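Local coordinates for protein ribokinase (Thermotoga maritima, PDB 1VM7) that probably catalyses the magnesium- and ATP-dependent phosphorylation of D-ribose at O-5, yielding D-ribose 5-phosphate, and acts as a homodimer, at residues I25-K30 / D78-L83; T207-A212 / G231-N236; S141-L146 / A263-L268; I97-P102 / N125-K130. All coordinates share one frame; numbering follows the deposited sequence.

In the fold
Interactions 2, 3 and 4 all reach the nine-stranded sheet of the PfkB fold, whereas interaction 1 ties strand 24-30 of the smaller four-stranded sheet to helix 79-90 of the large domain. Interactions 1 and 4 are joined directly: Arg98 NH2 lies 2.8 Å from Asp82 OD1 in a salt bridge, and their centres are about 16 Å apart. Interaction 2, at the probable nucleotide end, is about 36 Å from interaction 1 between centres. Interaction 3 lies nearest the chain centre; the side chain of its Leu145 is about 8 Å from that of Asp258, the predicted catalytic base. Ile25 and Asp26 of interaction 1 are predicted to bind substrate.

Interaction 1 of 4, residues I25-K30 / D78-L83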
loop_
_atom_site.group_PDB
_atom_site.type_symbol
_atom_site.label_atom_id
_atom_site.label_comp_id
_atom_site.label_asym_id
_atom_site.label_seq_id
_atom_site.Cartn_x
_atom_site.Cartn_y
_atom_site.Cartn_z
ATOM N N ILE A 25 -5.417 4.079 7.390
ATOM C CA ILE A 25 -5.734 2.778 6.846
ATOM C C ILE A 25 -4.485 1.956 7.006
ATOM O O ILE A 25 -3.435 2.377 6.529
ATOM C CB ILE A 25 -5.987 2.875 5.331
ATOM C CG1 ILE A 25 -7.069 3.915 5.056
ATOM C CG2 ILE A 25 -6.389 1.532 4.759
ATOM C CD1 ILE A 25 -8.391 3.628 5.726
ATOM N N ASP A 26 -4.597 0.783 7.634
ATOM C CA ASP A 26 -3.458 -0.138 7.712
ATOM C C ASP A 26 -3.577 -1.169 6.609
ATOM O O ASP A 26 -4.538 -1.951 6.579
ATOM C CB ASP A 26 -3.402 -0.807 9.077
ATOM C CG ASP A 26 -2.997 0.152 10.161
ATOM O OD1 ASP A 26 -2.199 1.037 9.875
ATOM O OD2 ASP A 26 -3.441 0.003 11.302
ATOM N N ILE A 27 -2.593 -1.162 5.714
ATOM C CA ILE A 27 -2.576 -2.043 4.553
ATOM C C ILE A 27 -1.566 -3.145 4.821
ATOM O O ILE A 27 -0.352 -2.900 4.819
ATOM C CB ILE A 27 -2.264 -1.267 3.229
ATOM C CG1 ILE A 27 -3.336 -0.202 2.982
ATOM C CG2 ILE A 27 -2.193 -2.207 2.030
ATOM C CD1 ILE A 27 -2.847 0.942 2.157
ATOM N N VAL A 28 -2.070 -4.363 5.085
ATOM C CA VAL A 28 -1.205 -5.431 5.525
ATOM C C VAL A 28 -0.929 -6.301 4.324
ATOM O O VAL A 28 -1.843 -6.890 3.736
ATOM C CB VAL A 28 -1.824 -6.257 6.672
ATOM C CG1 VAL A 28 -0.877 -7.388 7.096
ATOM C CG2 VAL A 28 -2.132 -5.345 7.861
ATOM N N LEU A 29 0.340 -6.361 3.945
ATOM C CA LEU A 29 0.748 -7.198 2.832
ATOM C C LEU A 29 1.499 -8.409 3.409
ATOM O O LEU A 29 2.589 -8.290 3.926
ATOM C CB LEU A 29 1.617 -6.416 1.861
ATOM C CG LEU A 29 0.925 -5.149 1.369
ATOM C CD1 LEU A 29 1.931 -4.138 0.926
ATOM C CD2 LEU A 29 -0.085 -5.508 0.295
ATOM N N LYS A 30 0.871 -9.563 3.304
ATOM C CA LYS A 30 1.409 -10.825 3.755
ATOM C C LYS A 30 2.321 -11.386 2.660
ATOM O O LYS A 30 1.878 -11.585 1.527
ATOM C CB LYS A 30 0.222 -11.750 3.963
ATOM C CG LYS A 30 0.431 -12.911 4.835
ATOM C CD LYS A 30 -0.882 -13.285 5.517
ATOM C CE LYS A 30 -1.112 -12.457 6.804
ATOM N NZ LYS A 30 -1.466 -11.032 6.586
ATOM N N ASP A 78 -10.866 10.219 -0.722
ATOM C CA ASP A 78 -10.682 9.012 -1.484
ATOM C C ASP A 78 -11.587 7.885 -0.966
ATOM O O ASP A 78 -12.351 8.042 -0.002
ATOM C CB ASP A 78 -9.198 8.616 -1.483
ATOM C CG ASP A 78 -8.556 8.698 -0.100
ATOM O OD1 ASP A 78 -9.262 8.541 0.938
ATOM O OD2 ASP A 78 -7.332 8.886 -0.083
ATOM N N ASP A 79 -11.512 6.750 -1.639
ATOM C CA ASP A 79 -12.271 5.585 -1.265
ATOM C C ASP A 79 -12.019 5.181 0.207
ATOM O O ASP A 79 -12.956 4.809 0.927
ATOM C CB ASP A 79 -11.980 4.446 -2.261
ATOM C CG ASP A 79 -10.488 4.317 -2.591
ATOM O OD1 ASP A 79 -9.627 4.691 -1.729
ATOM O OD2 ASP A 79 -10.189 3.845 -3.713
ATOM N N TYR A 80 -10.787 5.301 0.673
ATOM C CA TYR A 80 -10.523 4.966 2.039
ATOM C C TYR A 80 -11.226 5.941 2.980
ATOM O O TYR A 80 -11.774 5.538 4.012
ATOM C CB TYR A 80 -9.018 4.858 2.301
ATOM C CG TYR A 80 -8.348 3.611 1.679
ATOM C CD1 TYR A 80 -9.032 2.401 1.535
ATOM C CD2 TYR A 80 -7.007 3.622 1.318
ATOM C CE1 TYR A 80 -8.415 1.248 0.963
ATOM C CE2 TYR A 80 -6.381 2.470 0.753
ATOM C CZ TYR A 80 -7.090 1.291 0.593
ATOM O OH TYR A 80 -6.464 0.171 0.033
ATOM N N SER A 81 -11.227 7.224 2.649
ATOM C CA SER A 81 -11.930 8.201 3.489
ATOM C C SER A 81 -13.444 7.850 3.548
ATOM O O SER A 81 -14.064 7.853 4.615
ATOM C CB SER A 81 -11.698 9.650 3.014
ATOM O OG SER A 81 -12.415 9.943 1.850
ATOM N N ASP A 82 -14.014 7.481 2.405
ATOM C CA ASP A 82 -15.400 7.002 2.363
ATOM C C ASP A 82 -15.630 5.843 3.293
ATOM O O ASP A 82 -16.621 5.840 4.002
ATOM C CB ASP A 82 -15.833 6.594 0.960
ATOM C CG ASP A 82 -15.863 7.760 0.002
ATOM O OD1 ASP A 82 -15.975 8.894 0.479
ATOM O OD2 ASP A 82 -15.751 7.535 -1.214
ATOM N N LEU A 83 -14.725 4.872 3.296
ATOM C CA LEU A 83 -14.858 3.734 4.209
ATOM C C LEU A 83 -14.791 4.188 5.675
ATOM O O LEU A 83 -15.564 3.694 6.523
ATOM C CB LEU A 83 -13.839 2.625 3.886
ATOM C CG LEU A 83 -14.185 1.964 2.516
ATOM C CD1 LEU A 83 -13.000 1.184 1.888
ATOM C CD2 LEU A 83 -15.457 1.087 2.588
#
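Ile25 and Tyr80 meet where strand 24-30 of the four-stranded sheet, the lid of the PfkB fold, rests on the first turn of helix 79-90 in the large domain. The dense part is this pair. The first torsion of Ile25 (chi1 -55°) sets CG2 opposite the backbone N and almost squarely over one ring face, a CH-pi contact with Ile25 CG2 4.0 Å from the Tyr80 ring centroid and 5° off the normal; CG1 is turned to the root of the tyrosine, 3.5 Å from Tyr80 CB. On the opposite face Asp79 OD1 stands toward the rim, so the ring lies between an aliphatic branch and a carboxylate. Farther along the strand the packing thins: Ile27 offers CD1 alone, 4.1 Å from Tyr80 CE2, and approaches the ring obliquely. Val48 of strand 40-51 packs on both Ile25 and Tyr80. The ring is at the dimer interface, against Arg105 of the second subunit, where Asp79 OD2 also bonds Asp79 N of that subunit. The polar side is the partly exposed helix start. There Asp78 is the N-cap, with a salt bridge to Arg105 of its own chain. Its carbonyl O accepts from both Asp82 N and the Ser81 hydroxyl, the latter on a lone pair, and its carboxylate closes the cap with Ser81 N 2.9 Å from Asp78 OD1 at an angle of 151°.

Interaction 2 of 4, residues T207-A212 / G231-N236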
loop_
_atom_site.group_PDB
_atom_site.type_symbol
_atom_site.label_atom_id
_atom_site.label_comp_id
_atom_site.label_asym_id
_atom_site.label_seq_id
_atom_site.Cartn_x
_atom_site.Cartn_y
_atom_site.Cartn_z
ATOM N N THR A 207 13.462 4.679 36.859
ATOM C CA THR A 207 12.342 3.785 37.024
ATOM C C THR A 207 11.133 4.460 36.474
ATOM O O THR A 207 11.130 5.671 36.212
ATOM C CB THR A 207 12.056 3.494 38.520
ATOM O OG1 THR A 207 11.422 4.628 39.124
ATOM C CG2 THR A 207 13.320 3.173 39.265
ATOM N N VAL A 208 10.091 3.664 36.317
ATOM C CA VAL A 208 8.836 4.132 35.835
ATOM C C VAL A 208 8.176 5.077 36.852
ATOM O O VAL A 208 7.632 6.116 36.473
ATOM C CB VAL A 208 7.978 2.932 35.504
ATOM C CG1 VAL A 208 6.535 3.317 35.448
ATOM C CG2 VAL A 208 8.453 2.321 34.184
ATOM N N GLU A 209 8.231 4.714 38.125
ATOM C CA GLU A 209 7.646 5.521 39.188
ATOM C C GLU A 209 8.329 6.884 39.306
ATOM O O GLU A 209 7.662 7.905 39.497
ATOM C CB GLU A 209 7.756 4.790 40.534
ATOM C CG GLU A 209 7.055 3.410 40.561
ATOM C CD GLU A 209 8.010 2.259 40.278
ATOM O OE1 GLU A 209 8.515 2.162 39.135
ATOM O OE2 GLU A 209 8.282 1.477 41.223
ATOM N N LYS A 210 9.660 6.894 39.196
ATOM C CA LYS A 210 10.429 8.136 39.314
ATOM C C LYS A 210 10.173 9.082 38.164
ATOM O O LYS A 210 10.172 10.289 38.366
ATOM C CB LYS A 210 11.930 7.851 39.422
ATOM C CG LYS A 210 12.784 9.049 39.784
ATOM C CD LYS A 210 12.838 9.273 41.310
ATOM C CE LYS A 210 11.659 10.137 41.771
ATOM N NZ LYS A 210 11.893 10.421 43.197
ATOM N N ALA A 211 9.985 8.530 36.964
ATOM C CA ALA A 211 9.702 9.325 35.772
ATOM C C ALA A 211 8.310 9.960 35.883
ATOM O O ALA A 211 8.111 11.157 35.588
ATOM C CB ALA A 211 9.752 8.457 34.523
ATOM N N ALA A 212 7.337 9.131 36.278
ATOM C CA ALA A 212 5.980 9.583 36.443
ATOM C C ALA A 212 5.955 10.742 37.425
ATOM O O ALA A 212 5.249 11.735 37.180
ATOM C CB ALA A 212 5.099 8.471 36.914
ATOM N N GLY A 231 0.109 -4.587 34.292
ATOM C CA GLY A 231 -1.036 -3.810 34.652
ATOM C C GLY A 231 -0.793 -2.358 34.346
ATOM O O GLY A 231 -0.220 -2.024 33.327
ATOM N N VAL A 232 -1.216 -1.500 35.259
ATOM C CA VAL A 232 -1.155 -0.082 35.060
ATOM C C VAL A 232 -0.722 0.563 36.364
ATOM O O VAL A 232 -1.028 0.068 37.446
ATOM C CB VAL A 232 -2.527 0.442 34.616
ATOM C CG1 VAL A 232 -2.506 1.948 34.514
ATOM C CG2 VAL A 232 -2.906 -0.169 33.280
ATOM N N LEU A 233 0.013 1.659 36.246
ATOM C CA LEU A 233 0.412 2.422 37.399
ATOM C C LEU A 233 -0.248 3.779 37.331
ATOM O O LEU A 233 -0.151 4.448 36.304
ATOM C CB LEU A 233 1.943 2.566 37.392
ATOM C CG LEU A 233 2.573 3.341 38.533
ATOM C CD1 LEU A 233 2.355 2.599 39.838
ATOM C CD2 LEU A 233 4.080 3.566 38.253
ATOM N N LEU A 234 -0.931 4.172 38.406
ATOM C CA LEU A 234 -1.468 5.524 38.532
ATOM C C LEU A 234 -0.595 6.277 39.501
ATOM O O LEU A 234 -0.366 5.807 40.595
ATOM C CB LEU A 234 -2.911 5.508 39.055
ATOM C CG LEU A 234 -3.590 6.866 39.344
ATOM C CD1 LEU A 234 -3.551 7.838 38.149
ATOM C CD2 LEU A 234 -5.036 6.665 39.807
ATOM N N VAL A 235 -0.113 7.444 39.088
ATOM C CA VAL A 235 0.721 8.290 39.926
ATOM C C VAL A 235 0.147 9.697 39.927
ATOM O O VAL A 235 -0.027 10.316 38.873
ATOM C CB VAL A 235 2.184 8.341 39.401
ATOM C CG1 VAL A 235 3.074 9.244 40.277
ATOM C CG2 VAL A 235 2.761 6.939 39.316
ATOM N N ASN A 236 -0.167 10.187 41.118
ATOM C CA ASN A 236 -0.525 11.589 41.310
ATOM C C ASN A 236 -0.003 12.073 42.664
ATOM O O ASN A 236 0.624 11.299 43.398
ATOM C CB ASN A 236 -2.037 11.777 41.180
ATOM C CG ASN A 236 -2.826 10.599 41.735
ATOM O OD1 ASN A 236 -2.557 10.106 42.835
ATOM N ND2 ASN A 236 -3.807 10.148 40.975
#
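Leu233 extends away from its backbone N (chi1 -180°), which carries its CD2 methyl across to helix 208-217, and Val208 answers with CG1, likewise opposite its backbone N at 161°. The two side chains pass alongside each other, pointing in contrary senses, with Val208 CG1 and Leu233 CD2 3.7 Å apart. The same leucine methyl is met from a second direction by the aliphatic part of Glu209, whose CG lies 3.8 Å from Leu233 CD2; here the glutamate runs transverse to the leucine and bends at chi2. One turn on, Ala212 has just a methyl to offer, and it settles against the branch point of Val235: Ala212 CB is 3.7 Å from Val235 CG2 and nearly as close to its CB. Beyond these pairs, Val225 and Val223 of strand 222-226 continue the apolar floor beneath Val208 and Ala212. At its start the helix is capped by Thr207, whose OG1 accepts from Lys210 N at 2.9 Å. The axes of the two short segments approach to 9.1 Å, their N-to-C directions 36° apart, a helix laid over the antiparallel edge region of the large sheet, as belongs to the alpha/beta PfkB fold near its predicted ATP site, which includes Gly231.

Interaction 3 of 4, residues S141-L146 / A263-L268; sequences SDILLL and AFAVAL
The methyl of Ala265 is a small bump set in the hollow between the Ile143 and Leu145 side chains. Leu145 CD1 abuts it, 3.7 Å from Ala265 CB, with Leu145 CD2 beside it at 4.1 Å; on the isoleucine side Ile143 CG2 lies 4.3 Å from Ala265 CB. Alanine offers a single methyl here, and the axes of strand 143-146 and helix 263-268 approach to 9.7 Å. Ile143 is the second bump. Its CG1 is anti to the carbonyl carbon (chi1 -60°) and the chain then runs on extended, carrying CD1 into the shallow dip between successive turns of the helix. There it touches the carbonyl of Ala265, with Ile143 CD1 3.5 Å from Ala265 O, and flanks Leu268, whose CB is 3.9 Å from Ile143 CD1. Ile17 of the neighbouring strand 17-20 packs against both Ile143 and Ala265, while Ile167 of strand 165-168 touches Ile143 and Leu145. Strand and helix run almost antiparallel, at 172°, and every touching residue is buried. This is a central strand roofed by a helix in the alpha/beta core of the PfkB kinases, the helix that also carries Asp258, the predicted catalytic base, in its first turns.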
loop_
_atom_site.group_PDB
_atom_site.type_symbol
_atom_site.label_atom_id
_atom_site.label_comp_id
_atom_site.label_asym_id
_atom_site.label_seq_id
_atom_site.Cartn_x
_atom_site.Cartn_y
_atom_site.Cartn_z
ATOM N N SER A 141 -17.104 20.259 24.658
ATOM C CA SER A 141 -16.634 19.014 25.274
ATOM C C SER A 141 -16.043 19.244 26.667
ATOM O O SER A 141 -15.619 20.346 26.993
ATOM C CB SER A 141 -15.576 18.339 24.379
ATOM O OG SER A 141 -16.110 18.002 23.105
ATOM N N ASP A 142 -16.017 18.180 27.472
ATOM C CA ASP A 142 -15.499 18.215 28.839
ATOM C C ASP A 142 -14.264 17.361 29.028
ATOM O O ASP A 142 -13.486 17.606 29.938
ATOM C CB ASP A 142 -16.561 17.760 29.845
ATOM C CG ASP A 142 -17.851 18.511 29.696
ATOM O OD1 ASP A 142 -17.930 19.676 30.124
ATOM O OD2 ASP A 142 -18.787 17.933 29.123
ATOM N N ILE A 143 -14.084 16.371 28.160
ATOM C CA ILE A 143 -12.917 15.497 28.180
ATOM C C ILE A 143 -12.281 15.470 26.784
ATOM O O ILE A 143 -12.971 15.380 25.775
ATOM C CB ILE A 143 -13.270 14.051 28.596
ATOM C CG1 ILE A 143 -13.879 14.007 30.002
ATOM C CG2 ILE A 143 -12.028 13.150 28.501
ATOM C CD1 ILE A 143 -14.465 12.635 30.384
ATOM N N LEU A 144 -10.961 15.556 26.747
ATOM C CA LEU A 144 -10.209 15.637 25.504
ATOM C C LEU A 144 -9.151 14.577 25.424
ATOM O O LEU A 144 -8.258 14.497 26.293
ATOM C CB LEU A 144 -9.527 17.006 25.367
ATOM C CG LEU A 144 -8.585 17.222 24.166
ATOM C CD1 LEU A 144 -9.324 17.034 22.890
ATOM C CD2 LEU A 144 -7.973 18.625 24.215
ATOM N N LEU A 145 -9.237 13.759 24.367
ATOM C CA LEU A 145 -8.203 12.758 24.100
ATOM C C LEU A 145 -7.285 13.166 22.954
ATOM O O LEU A 145 -7.731 13.532 21.868
ATOM C CB LEU A 145 -8.773 11.390 23.801
ATOM C CG LEU A 145 -9.116 10.575 25.038
ATOM C CD1 LEU A 145 -10.203 11.290 25.770
ATOM C CD2 LEU A 145 -9.591 9.224 24.609
ATOM N N LEU A 146 -5.995 13.086 23.238
ATOM C CA LEU A 146 -4.950 13.474 22.319
ATOM C C LEU A 146 -3.949 12.341 22.230
ATOM O O LEU A 146 -3.815 11.556 23.165
ATOM C CB LEU A 146 -4.261 14.746 22.820
ATOM C CG LEU A 146 -5.112 16.009 22.947
ATOM C CD1 LEU A 146 -4.395 17.151 23.695
ATOM C CD2 LEU A 146 -5.517 16.470 21.561
ATOM N N ALA A 263 -11.828 3.782 26.900
ATOM C CA ALA A 263 -12.628 3.232 27.994
ATOM C C ALA A 263 -12.385 3.989 29.301
ATOM O O ALA A 263 -13.324 4.311 30.020
ATOM C CB ALA A 263 -12.312 1.784 28.163
ATOM N N PHE A 264 -11.121 4.290 29.604
ATOM C CA PHE A 264 -10.808 5.161 30.740
ATOM C C PHE A 264 -11.620 6.457 30.693
ATOM O O PHE A 264 -12.213 6.855 31.680
ATOM C CB PHE A 264 -9.314 5.478 30.745
ATOM C CG PHE A 264 -8.893 6.346 31.870
ATOM C CD1 PHE A 264 -8.794 5.828 33.149
ATOM C CD2 PHE A 264 -8.621 7.681 31.673
ATOM C CE1 PHE A 264 -8.427 6.620 34.198
ATOM C CE2 PHE A 264 -8.216 8.480 32.734
ATOM C CZ PHE A 264 -8.145 7.951 33.984
ATOM N N ALA A 265 -11.645 7.089 29.523
ATOM C CA ALA A 265 -12.321 8.361 29.328
ATOM C C ALA A 265 -13.849 8.237 29.463
ATOM O O ALA A 265 -14.480 9.112 30.035
ATOM C CB ALA A 265 -11.928 8.919 27.985
ATOM N N VAL A 266 -14.416 7.156 28.916
ATOM C CA VAL A 266 -15.843 6.812 29.083
ATOM C C VAL A 266 -16.235 6.737 30.540
ATOM O O VAL A 266 -17.272 7.260 30.926
ATOM C CB VAL A 266 -16.197 5.443 28.389
ATOM C CG1 VAL A 266 -17.569 4.899 28.840
ATOM C CG2 VAL A 266 -16.190 5.595 26.873
ATOM N N ALA A 267 -15.401 6.076 31.339
ATOM C CA ALA A 267 -15.613 5.967 32.770
ATOM C C ALA A 267 -15.638 7.337 33.472
ATOM O O ALA A 267 -16.593 7.672 34.173
ATOM C CB ALA A 267 -14.568 5.089 33.349
ATOM N N LEU A 268 -14.619 8.151 33.238
ATOM C CA LEU A 268 -14.628 9.509 33.754
ATOM C C LEU A 268 -15.910 10.247 33.344
ATOM O O LEU A 268 -16.515 10.924 34.162
ATOM C CB LEU A 268 -13.408 10.285 33.257
ATOM C CG LEU A 268 -11.997 9.785 33.638
ATOM C CD1 LEU A 268 -10.925 10.742 33.135
ATOM C CD2 LEU A 268 -11.871 9.596 35.148
#

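Interaction 4 of 4, residues I97-P102 / N125-K130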
loop_
_atom_site.group_PDB
_atom_site.type_symbol
_atom_site.label_atom_id
_atom_site.label_comp_id
_atom_site.label_asym_id
_atom_site.label_seq_id
_atom_site.Cartn_x
_atom_site.Cartn_y
_atom_site.Cartn_z
ATOM N N ILE A 97 -12.794 16.008 9.095
ATOM C CA ILE A 97 -12.562 17.045 8.113
ATOM C C ILE A 97 -11.921 16.409 6.893
ATOM O O ILE A 97 -10.919 15.722 7.030
ATOM C CB ILE A 97 -11.571 18.087 8.661
ATOM C CG1 ILE A 97 -12.171 18.850 9.836
ATOM C CG2 ILE A 97 -11.111 19.083 7.556
ATOM C CD1 ILE A 97 -11.109 19.618 10.627
ATOM N N ARG A 98 -12.476 16.656 5.710
ATOM C CA ARG A 98 -11.932 16.099 4.480
ATOM C C ARG A 98 -10.998 17.078 3.831
ATOM O O ARG A 98 -11.299 18.248 3.795
ATOM C CB ARG A 98 -13.056 15.756 3.516
ATOM C CG ARG A 98 -14.103 14.876 4.166
ATOM C CD ARG A 98 -15.055 14.327 3.159
ATOM N NE ARG A 98 -14.550 13.087 2.608
ATOM C CZ ARG A 98 -15.266 12.271 1.845
ATOM N NH1 ARG A 98 -16.528 12.577 1.506
ATOM N NH2 ARG A 98 -14.702 11.160 1.405
ATOM N N VAL A 99 -9.842 16.599 3.365
ATOM C CA VAL A 99 -8.849 17.448 2.700
ATOM C C VAL A 99 -8.455 16.757 1.421
ATOM O O VAL A 99 -8.827 15.600 1.211
ATOM C CB VAL A 99 -7.613 17.733 3.602
ATOM C CG1 VAL A 99 -8.041 18.540 4.820
ATOM C CG2 VAL A 99 -6.901 16.429 4.066
ATOM N N SER A 100 -7.719 17.440 0.556
ATOM C CA SER A 100 -7.370 16.879 -0.753
ATOM C C SER A 100 -6.144 15.931 -0.765
ATOM O O SER A 100 -5.813 15.352 -1.793
ATOM C CB SER A 100 -7.140 18.010 -1.756
ATOM O OG SER A 100 -5.950 18.672 -1.405
ATOM N N LEU A 101 -5.485 15.728 0.373
ATOM C CA LEU A 101 -4.393 14.771 0.421
ATOM C C LEU A 101 -4.993 13.366 0.544
ATOM O O LEU A 101 -6.146 13.220 0.947
ATOM C CB LEU A 101 -3.470 15.064 1.591
ATOM C CG LEU A 101 -2.535 16.286 1.538
ATOM C CD1 LEU A 101 -1.645 16.259 2.779
ATOM C CD2 LEU A 101 -1.631 16.313 0.321
ATOM N N PRO A 102 -4.228 12.321 0.180
ATOM C CA PRO A 102 -4.751 10.986 0.458
ATOM C C PRO A 102 -4.920 10.780 1.948
ATOM O O PRO A 102 -4.152 11.310 2.735
ATOM C CB PRO A 102 -3.664 10.054 -0.107
ATOM C CG PRO A 102 -2.972 10.897 -1.147
ATOM C CD PRO A 102 -2.914 12.241 -0.473
ATOM N N ASN A 125 -3.524 13.360 7.762
ATOM C CA ASN A 125 -3.232 13.638 9.178
ATOM C C ASN A 125 -2.326 14.856 9.389
ATOM O O ASN A 125 -2.472 15.574 10.358
ATOM C CB ASN A 125 -2.643 12.412 9.874
ATOM C CG ASN A 125 -3.633 11.262 9.956
ATOM O OD1 ASN A 125 -4.706 11.392 10.533
ATOM N ND2 ASN A 125 -3.279 10.150 9.362
ATOM N N ALA A 126 -1.431 15.099 8.436
ATOM C CA ALA A 126 -0.497 16.207 8.504
ATOM C C ALA A 126 -1.178 17.555 8.253
ATOM O O ALA A 126 -0.584 18.602 8.476
ATOM C CB ALA A 126 0.642 15.976 7.498
ATOM N N GLU A 127 -2.416 17.526 7.775
ATOM C CA GLU A 127 -3.145 18.728 7.492
ATOM C C GLU A 127 -3.966 19.213 8.662
ATOM O O GLU A 127 -4.570 20.269 8.577
ATOM C CB GLU A 127 -4.041 18.491 6.290
ATOM C CG GLU A 127 -3.285 18.120 5.041
ATOM C CD GLU A 127 -2.281 19.185 4.598
ATOM O OE1 GLU A 127 -2.682 20.323 4.209
ATOM O OE2 GLU A 127 -1.071 18.860 4.607
ATOM N N LEU A 128 -3.980 18.463 9.751
ATOM C CA LEU A 128 -4.765 18.802 10.915
ATOM C C LEU A 128 -3.989 19.807 11.747
ATOM O O LEU A 128 -3.328 19.465 12.743
ATOM C CB LEU A 128 -5.109 17.557 11.702
ATOM C CG LEU A 128 -5.977 17.757 12.949
ATOM C CD1 LEU A 128 -6.988 18.930 12.838
ATOM C CD2 LEU A 128 -6.667 16.458 13.301
ATOM N N LYS A 129 -4.123 21.055 11.317
ATOM C CA LYS A 129 -3.434 22.197 11.897
ATOM C C LYS A 129 -4.395 23.000 12.760
ATOM O O LYS A 129 -5.638 22.826 12.711
ATOM C CB LYS A 129 -2.863 23.078 10.781
ATOM C CG LYS A 129 -1.743 22.383 9.953
ATOM C CD LYS A 129 -1.623 23.007 8.567
ATOM C CE LYS A 129 -0.701 22.214 7.653
ATOM N NZ LYS A 129 0.660 22.155 8.219
ATOM N N LYS A 130 -3.806 23.900 13.535
ATOM C CA LYS A 130 -4.541 24.611 14.573
ATOM C C LYS A 130 -5.657 25.469 13.984
ATOM O O LYS A 130 -6.700 25.603 14.612
ATOM C CB LYS A 130 -3.560 25.343 15.509
ATOM C CG LYS A 130 -2.701 26.425 14.865
ATOM C CD LYS A 130 -1.456 26.725 15.708
ATOM C CE LYS A 130 -1.004 28.155 15.519
ATOM N NZ LYS A 130 -0.945 28.547 14.073
#
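Leu101 and Glu127 carry this contact, a surface junction in the PfkB fold between the chain leaving edge strand 93-98 and the short 3-10 turn after strand 116-121. The first shell is largely aliphatic, with one carboxylate oxygen against a leucine methyl. Leu101 CD1 lies 3.4 Å from Glu127 CG and 3.2 Å from Glu127 OE2; the two side chains cross at about a right angle. The first torsion of Glu127 (chi1 -60°) brings CG to Leu101 and Val99, and the bend at chi2 folds the carboxylate so that OE2 also meets the leucine methyl. Val99 supports the same methylene obliquely from two residues back, its CG2 4.1 Å from Glu127 CG. No hydrogen bond links the two segments, so the junction rests on van der Waals packing at a partly exposed edge.

Behind this layer, the 97-102 backbone is pinned by hydrogen bonds of Ile97 and Val99 to strand 69-75, and Pro102 is joined by a backbone hydrogen bond to Ala124, next to Asn125. Asn125 ND2 donates a hydrogen bond to Ser23 O, tying the 3-10 turn to the loop before strand 24-30. Within that turn a weak bond runs from Leu128 N to Asn125 O at 3.3 Å. Leu128, which packs on Cys74 and Ile133, centres an inverse gamma turn, closed by a weak bond from Lys129 N to Glu127 O at 2.9 Å.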